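Local atomic coordinates of Glyco_hydro_cc domain-containing protein (PDB entry 6UBC), a protein that binds oligosaccharides, probably fragments of beta-1,3-glucan, and belongs to subgroup VII of glycoside hydrolase family GH128. Residues S213-H218 / Q434-A439; Q267-F272 / S296-W301; A286-A291 / S329-T334. One frame throughout, in Å; residues are numbered along the deposited sequence.

Contact 1: S213-H218 / Q434-A439; sequences SFLQGH and QTYLTA
Leu437 reaches from helix 431-441 to Phe214 and Leu215 at the end of helix 212-215 and to His218 in the turn that follows. The contact is apolar, with no hydrogen bond across it. Leu437 has CG anti to its backbone N (chi1 175°), which carries the branched end over to the other segment. Starting at the root, Leu437 CB lies 3.9 Å from Leu215 CD2. The two side chains slide past each other in opposite directions, and the tip of Leu215 lies against the root of Leu437. At the fork the two methyls part. Leu437 CD1 touches His218 CD2 at 3.7 Å, oblique to the imidazole, and also meets Leu215 CD2. Leu437 CD2 goes to the backbone, 3.8 Å from Phe214 O.

Leu215 uses its second methyl on a different partner. Its CD1 comes to the edge of the Tyr436 ring, near the ring plane, 4.0 Å from CE2. The two side chains cross at about a right angle. A type II turn from Leu215 to His218 ends the helix and brings the histidine ring back to Leu437. The polar ends of the two ring residues are held elsewhere: His218 ND1 bonds to the carbonyl of His444, and Tyr436 OH to that of Gly205.

Helix 431-441 is thus lodged between several elements. Thr435 and Ala439 pack on helix 386-402. Leu437 and Phe214 both touch Leu429 of strand 428-429, while Leu215 and Tyr436 rest on strand 204-207.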
# COMPACT_ATOMS: atom_id res chain seq x y z
N SER A 213 15.49 5.41 7.45
CA SER A 213 16.91 5.44 7.87
C SER A 213 17.25 4.05 8.42
O SER A 213 18.42 3.64 8.34
CB SER A 213 17.23 6.54 8.80
OG SER A 213 16.45 6.44 9.96
N PHE A 214 16.28 3.35 9.00
CA PHE A 214 16.49 2.03 9.65
C PHE A 214 16.49 0.90 8.64
O PHE A 214 17.27 -0.07 8.83
CB PHE A 214 15.48 1.70 10.74
CG PHE A 214 15.56 2.59 11.95
CD1 PHE A 214 16.45 2.34 12.98
CD2 PHE A 214 14.72 3.70 12.04
CE1 PHE A 214 16.49 3.19 14.09
CE2 PHE A 214 14.77 4.54 13.17
CZ PHE A 214 15.66 4.29 14.19
N LEU A 215 15.66 0.98 7.60
CA LEU A 215 15.45 -0.17 6.68
C LEU A 215 16.31 -0.05 5.42
O LEU A 215 16.33 -0.99 4.60
CB LEU A 215 13.98 -0.33 6.31
CG LEU A 215 12.99 -0.45 7.47
CD1 LEU A 215 11.56 -0.64 6.95
CD2 LEU A 215 13.31 -1.54 8.42
N GLN A 216 16.95 1.09 5.24
CA GLN A 216 17.75 1.40 4.04
C GLN A 216 18.68 0.21 3.74
O GLN A 216 19.29 -0.44 4.63
CB GLN A 216 18.49 2.73 4.14
CG GLN A 216 19.51 2.73 5.25
CD GLN A 216 20.28 4.01 5.33
OE1 GLN A 216 20.99 4.34 4.36
NE2 GLN A 216 20.23 4.69 6.48
N GLY A 217 18.76 -0.11 2.46
CA GLY A 217 19.58 -1.21 1.97
C GLY A 217 18.79 -2.52 1.95
O GLY A 217 19.29 -3.49 1.43
N HIS A 218 17.60 -2.62 2.51
CA HIS A 218 16.86 -3.92 2.53
C HIS A 218 15.44 -3.75 1.95
O HIS A 218 14.65 -4.64 2.13
CB HIS A 218 16.79 -4.51 3.94
CG HIS A 218 18.10 -4.70 4.60
ND1 HIS A 218 18.88 -5.83 4.37
CD2 HIS A 218 18.73 -3.94 5.54
CE1 HIS A 218 19.97 -5.73 5.12
NE2 HIS A 218 19.90 -4.53 5.85
N GLN A 434 12.16 -4.35 14.32
CA GLN A 434 13.33 -5.26 14.17
C GLN A 434 12.91 -6.61 13.60
O GLN A 434 13.67 -7.15 12.82
CB GLN A 434 13.98 -5.45 15.54
CG GLN A 434 14.57 -4.18 16.06
CD GLN A 434 15.16 -4.36 17.44
OE1 GLN A 434 15.78 -5.40 17.74
NE2 GLN A 434 15.05 -3.28 18.23
N THR A 435 11.74 -7.14 13.96
CA THR A 435 11.30 -8.44 13.42
C THR A 435 11.09 -8.24 11.91
O THR A 435 11.50 -9.10 11.13
CB THR A 435 10.00 -8.96 14.04
OG1 THR A 435 10.24 -9.17 15.43
CG2 THR A 435 9.55 -10.25 13.39
N TYR A 436 10.46 -7.14 11.51
CA TYR A 436 10.26 -6.93 10.06
C TYR A 436 11.64 -6.82 9.38
O TYR A 436 11.86 -7.45 8.33
CB TYR A 436 9.49 -5.63 9.78
CG TYR A 436 9.20 -5.38 8.32
CD1 TYR A 436 8.37 -6.22 7.61
CD2 TYR A 436 9.60 -4.20 7.71
CE1 TYR A 436 8.02 -5.94 6.31
CE2 TYR A 436 9.27 -3.92 6.39
CZ TYR A 436 8.48 -4.80 5.68
OH TYR A 436 8.09 -4.53 4.38
N LEU A 437 12.53 -6.02 9.95
CA LEU A 437 13.87 -5.78 9.33
C LEU A 437 14.57 -7.13 9.18
O LEU A 437 15.15 -7.39 8.11
CB LEU A 437 14.68 -4.75 10.10
CG LEU A 437 16.13 -4.50 9.61
CD1 LEU A 437 16.16 -4.16 8.16
CD2 LEU A 437 16.84 -3.44 10.45
N THR A 438 14.61 -7.94 10.21
CA THR A 438 15.29 -9.25 10.17
C THR A 438 14.66 -10.15 9.12
O THR A 438 15.39 -10.77 8.37
CB THR A 438 15.27 -9.93 11.54
OG1 THR A 438 15.96 -9.07 12.43
CG2 THR A 438 15.93 -11.28 11.46
N ALA A 439 13.34 -10.21 9.07
CA ALA A 439 12.62 -11.05 8.09
C ALA A 439 12.96 -10.58 6.66
O ALA A 439 13.31 -11.44 5.82
CB ALA A 439 11.15 -11.03 8.37

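Contact 2: Q267-F272 / S296-W301; sequences QYIIGF and STIAPW
Ile269 and Ile298 adopt the same side-chain shape and meet through the same branch. In both, CG1 is anti to the carbonyl carbon (chi1 -61° in Ile269 and -71° in Ile298), and CG2 lies anti to the backbone N. The two CG2 methyls meet at 4.1 Å. The longer branches, extended at chi2, then slide past each other in opposite directions to separate partners. Both residues are buried and point their CB at the other segment.

Ile269 CD1 runs to Trp301. It lies 3.5 Å from Trp301 CB, a close approach. The same methyl is 3.9 Å from Trp301 CD1, at the near end of the indole and oblique to its plane. The isoleucine and tryptophan side chains cross at about a right angle. Trp301 is held in position in part by its own backbone, since its N bonds to Ile298 O at 3.1 Å.

Ile298 CD1 runs the other way, to the loop just after strand 268-270. It sits 4.2 Å from Gly271 CA. It also touches the far end of the phenylalanine ring, with Phe272 CZ at 4.0 Å and CE1 about as near, again obliquely. No polar bond crosses the contact. Leu308 of strand 307-309 touches both isoleucines and so extends the same apolar layer.

Strand 268-270, helix 287-298 and strand 307-309 form a beta-alpha-beta crossover, with the two strands parallel and adjacent. The contact seals the helix on the strand that precedes it. Such units repeat in the beta/alpha barrel, the fold expected of a GH128 catalytic core.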
# COMPACT_ATOMS: atom_id res chain seq x y z
N GLN A 267 7.70 7.28 -11.20
CA GLN A 267 7.84 5.84 -11.57
C GLN A 267 6.59 5.05 -11.17
O GLN A 267 6.13 4.26 -11.98
CB GLN A 267 9.06 5.18 -10.95
CG GLN A 267 10.39 5.53 -11.65
CD GLN A 267 11.44 4.54 -11.17
OE1 GLN A 267 11.82 3.63 -11.90
NE2 GLN A 267 11.77 4.61 -9.88
N TYR A 268 6.00 5.34 -10.00
CA TYR A 268 4.84 4.61 -9.43
C TYR A 268 3.85 5.60 -8.81
O TYR A 268 4.26 6.54 -8.11
CB TYR A 268 5.31 3.70 -8.28
CG TYR A 268 6.43 2.77 -8.65
CD1 TYR A 268 6.18 1.54 -9.26
CD2 TYR A 268 7.75 3.17 -8.55
CE1 TYR A 268 7.22 0.71 -9.67
CE2 TYR A 268 8.79 2.33 -8.92
CZ TYR A 268 8.53 1.10 -9.51
OH TYR A 268 9.59 0.31 -9.92
N ILE A 269 2.55 5.33 -8.99
CA ILE A 269 1.49 6.15 -8.33
C ILE A 269 0.55 5.20 -7.61
O ILE A 269 -0.04 4.33 -8.31
CB ILE A 269 0.73 6.97 -9.34
CG1 ILE A 269 1.62 7.96 -10.08
CG2 ILE A 269 -0.38 7.69 -8.61
CD1 ILE A 269 1.02 8.45 -11.37
N ILE A 270 0.48 5.32 -6.29
CA ILE A 270 -0.58 4.64 -5.51
C ILE A 270 -1.85 5.50 -5.49
O ILE A 270 -1.79 6.72 -5.22
CB ILE A 270 -0.08 4.32 -4.11
CG1 ILE A 270 1.10 3.35 -4.19
CG2 ILE A 270 -1.26 3.85 -3.22
CD1 ILE A 270 1.77 3.12 -2.84
N GLY A 271 -3.00 4.88 -5.75
CA GLY A 271 -4.32 5.49 -5.72
C GLY A 271 -4.87 5.64 -4.31
O GLY A 271 -4.17 5.37 -3.30
N PHE A 272 -6.13 6.02 -4.24
CA PHE A 272 -6.73 6.57 -3.02
C PHE A 272 -6.65 5.58 -1.87
O PHE A 272 -6.84 4.37 -2.04
CB PHE A 272 -8.19 6.95 -3.26
CG PHE A 272 -8.38 7.65 -4.59
CD1 PHE A 272 -7.76 8.85 -4.83
CD2 PHE A 272 -9.12 7.07 -5.60
CE1 PHE A 272 -7.93 9.50 -6.05
CE2 PHE A 272 -9.32 7.72 -6.81
CZ PHE A 272 -8.73 8.95 -7.03
N SER A 296 -8.95 11.74 -14.59
CA SER A 296 -8.50 13.10 -14.93
C SER A 296 -7.12 13.40 -14.40
O SER A 296 -6.44 14.21 -15.02
CB SER A 296 -9.47 14.11 -14.42
OG SER A 296 -9.39 14.23 -13.01
N THR A 297 -6.71 12.83 -13.28
CA THR A 297 -5.57 13.31 -12.46
C THR A 297 -4.46 12.27 -12.30
O THR A 297 -3.32 12.64 -12.36
CB THR A 297 -6.11 13.83 -11.13
OG1 THR A 297 -7.08 14.83 -11.43
CG2 THR A 297 -5.08 14.46 -10.22
N ILE A 298 -4.81 10.97 -12.17
CA ILE A 298 -3.84 9.86 -12.06
C ILE A 298 -3.52 9.29 -13.45
O ILE A 298 -2.31 9.26 -13.84
CB ILE A 298 -4.39 8.78 -11.10
CG1 ILE A 298 -4.38 9.28 -9.64
CG2 ILE A 298 -3.56 7.52 -11.23
CD1 ILE A 298 -5.14 8.37 -8.67
N ALA A 299 -4.54 8.85 -14.18
CA ALA A 299 -4.38 8.17 -15.50
C ALA A 299 -3.46 8.91 -16.48
O ALA A 299 -2.69 8.25 -17.18
CB ALA A 299 -5.71 7.92 -16.10
N PRO A 300 -3.49 10.26 -16.62
CA PRO A 300 -2.63 10.91 -17.61
C PRO A 300 -1.15 10.53 -17.49
O PRO A 300 -0.44 10.56 -18.50
CB PRO A 300 -2.88 12.40 -17.34
CG PRO A 300 -4.29 12.46 -16.80
CD PRO A 300 -4.34 11.23 -15.91
N TRP A 301 -0.66 10.20 -16.29
CA TRP A 301 0.77 9.89 -16.08
C TRP A 301 1.14 8.57 -16.74
O TRP A 301 2.34 8.35 -17.01
CB TRP A 301 1.12 9.90 -14.60
CG TRP A 301 1.13 11.28 -14.03
CD1 TRP A 301 0.28 11.81 -13.11
CD2 TRP A 301 2.09 12.30 -14.32
NE1 TRP A 301 0.61 13.10 -12.83
CE2 TRP A 301 1.74 13.43 -13.53
CE3 TRP A 301 3.20 12.38 -15.17
CZ2 TRP A 301 2.43 14.63 -13.61
CZ3 TRP A 301 3.92 13.55 -15.22
CH2 TRP A 301 3.55 14.64 -14.43

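Contact 3: A286-A291 / S329-T334; sequences AVADAA and SSQIST
Gln331 stretches from the last turn of helix 324-331 across the start of helix 287-298, where it meets Val287, Ala288 and Ala291. Its CG is anti to the carbonyl carbon (chi1 -64°) and the chain is extended beyond CG (chi2 -177°). The residue therefore touches at both ends. At the root, Gln331 CB lies 3.8 Å from Ala291 CB. At the tip, the amide turns one face to Val287 and its oxygen end to Ala288. Val287 CG1 stands over the flat face of the amide, 3.5 Å from Gln331 NE2 and 3.8 Å from Gln331 CD. This methyl is the branch of Val287 that lies anti to the backbone N, and the two side chains cross at about a right angle. At the other end of the amide, Gln331 OE1 is 3.5 Å from Ala288 CA and 3.7 Å from its CB. No hydrogen bond crosses the contact; between these segments the closest approaches of the amide are to carbon atoms.

Ile332 is the first residue to leave the helix. Its CG1 sits between the backbone N and the carbonyl carbon (chi1 58°). The CG2 branch is left beside the backbone N and makes the touch. It is 3.8 Å from both Ala291 CA and Ala291 CB. The short alanine side chain allows this close approach of the two backbones, 5.1 Å between the CA atoms of Ala291 and Ile332.

Helix 287-298 grips the chain further along as well. The carboxylate of Asp295 accepts hydrogen bonds from Ser333 N and Thr334 N, and Trp294 NE1 bonds to Thr334 O. On the helix side, Val287 and Ala290 both pack on Trp324 of helix 324-331.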
# COMPACT_ATOMS: atom_id res chain seq x y z
N ALA A 286 -17.07 8.63 -2.92
CA ALA A 286 -18.08 7.90 -3.71
C ALA A 286 -17.40 7.36 -4.98
O ALA A 286 -16.57 8.04 -5.59
CB ALA A 286 -19.23 8.84 -4.03
N VAL A 287 -17.81 6.17 -5.40
CA VAL A 287 -17.28 5.54 -6.62
C VAL A 287 -17.21 6.51 -7.78
O VAL A 287 -16.12 6.59 -8.41
CB VAL A 287 -18.05 4.26 -6.98
CG1 VAL A 287 -17.66 3.73 -8.34
CG2 VAL A 287 -17.78 3.21 -5.93
N ALA A 288 -18.32 7.16 -8.13
CA ALA A 288 -18.36 7.95 -9.36
C ALA A 288 -17.36 9.10 -9.27
O ALA A 288 -16.72 9.41 -10.33
CB ALA A 288 -19.77 8.46 -9.65
N ASP A 289 -17.27 9.77 -8.11
CA ASP A 289 -16.31 10.88 -7.91
C ASP A 289 -14.88 10.32 -8.03
O ASP A 289 -13.99 10.98 -8.64
CB ASP A 289 -16.47 11.57 -6.56
CG ASP A 289 -17.86 12.22 -6.50
OD1 ASP A 289 -18.31 12.64 -7.53
OD2 ASP A 289 -18.49 12.18 -5.46
N ALA A 290 -14.66 9.11 -7.49
CA ALA A 290 -13.27 8.60 -7.50
C ALA A 290 -12.85 8.24 -8.93
O ALA A 290 -11.64 8.44 -9.31
CB ALA A 290 -13.16 7.42 -6.59
N ALA A 291 -13.78 7.67 -9.68
CA ALA A 291 -13.51 7.23 -11.06
C ALA A 291 -13.08 8.45 -11.88
O ALA A 291 -12.07 8.38 -12.58
CB ALA A 291 -14.73 6.56 -11.64
N SER A 329 -13.98 -0.01 -11.18
CA SER A 329 -13.31 -0.66 -12.33
C SER A 329 -14.17 -0.54 -13.58
O SER A 329 -13.60 -0.34 -14.69
CB SER A 329 -13.00 -2.12 -12.00
OG SER A 329 -12.31 -2.78 -13.09
N SER A 330 -15.47 -0.69 -13.40
CA SER A 330 -16.49 -0.55 -14.47
C SER A 330 -16.50 0.87 -15.02
O SER A 330 -16.61 1.01 -16.26
CB SER A 330 -17.83 -0.91 -13.98
OG SER A 330 -17.81 -2.29 -13.78
N GLN A 331 -16.37 1.87 -14.16
CA GLN A 331 -16.53 3.32 -14.50
C GLN A 331 -15.26 3.99 -15.02
O GLN A 331 -15.40 4.89 -15.81
CB GLN A 331 -17.08 4.05 -13.30
CG GLN A 331 -18.48 3.50 -12.97
CD GLN A 331 -19.15 4.22 -11.81
OE1 GLN A 331 -18.99 5.43 -11.64
NE2 GLN A 331 -19.93 3.47 -11.04
N ILE A 332 -14.07 3.56 -14.67
CA ILE A 332 -12.81 4.20 -15.14
C ILE A 332 -12.56 3.85 -16.60
O ILE A 332 -12.91 2.77 -17.05
CB ILE A 332 -11.57 3.87 -14.28
CG1 ILE A 332 -11.30 2.35 -14.19
CG2 ILE A 332 -11.78 4.45 -12.91
CD1 ILE A 332 -10.24 2.00 -13.21
N SER A 333 -11.91 4.78 -17.31
CA SER A 333 -11.55 4.60 -18.73
C SER A 333 -10.15 4.04 -18.84
O SER A 333 -9.86 3.39 -19.86
CB SER A 333 -11.79 5.87 -19.52
OG SER A 333 -13.22 6.03 -19.70
N THR A 334 -9.26 4.38 -17.93
CA THR A 334 -7.86 3.86 -17.92
C THR A 334 -7.71 2.94 -16.72
O THR A 334 -7.93 3.44 -15.57
CB THR A 334 -6.83 4.99 -17.85
OG1 THR A 334 -7.00 5.71 -19.07
CG2 THR A 334 -5.41 4.49 -17.66

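In the fold
Contact 1 closes the longest loop. It opens at helix 212-215, near the first strand of the core, and ends at helix 431-441, close to the C terminus. Contacts 2 and 3 both nest inside it, on the other side of the chain's centre. Contact 2 opens at strand 268-270. Contact 3 opens before contact 2 has closed, so their segments alternate and the two loops cross. They share helix 287-298: its first turns face helix 324-331, and its last turn faces the strand. They also touch directly, Phe272 against Ala290 and Ala299 against Thr334. Contact 1 is about 12 Å from contact 2 at the nearest atoms.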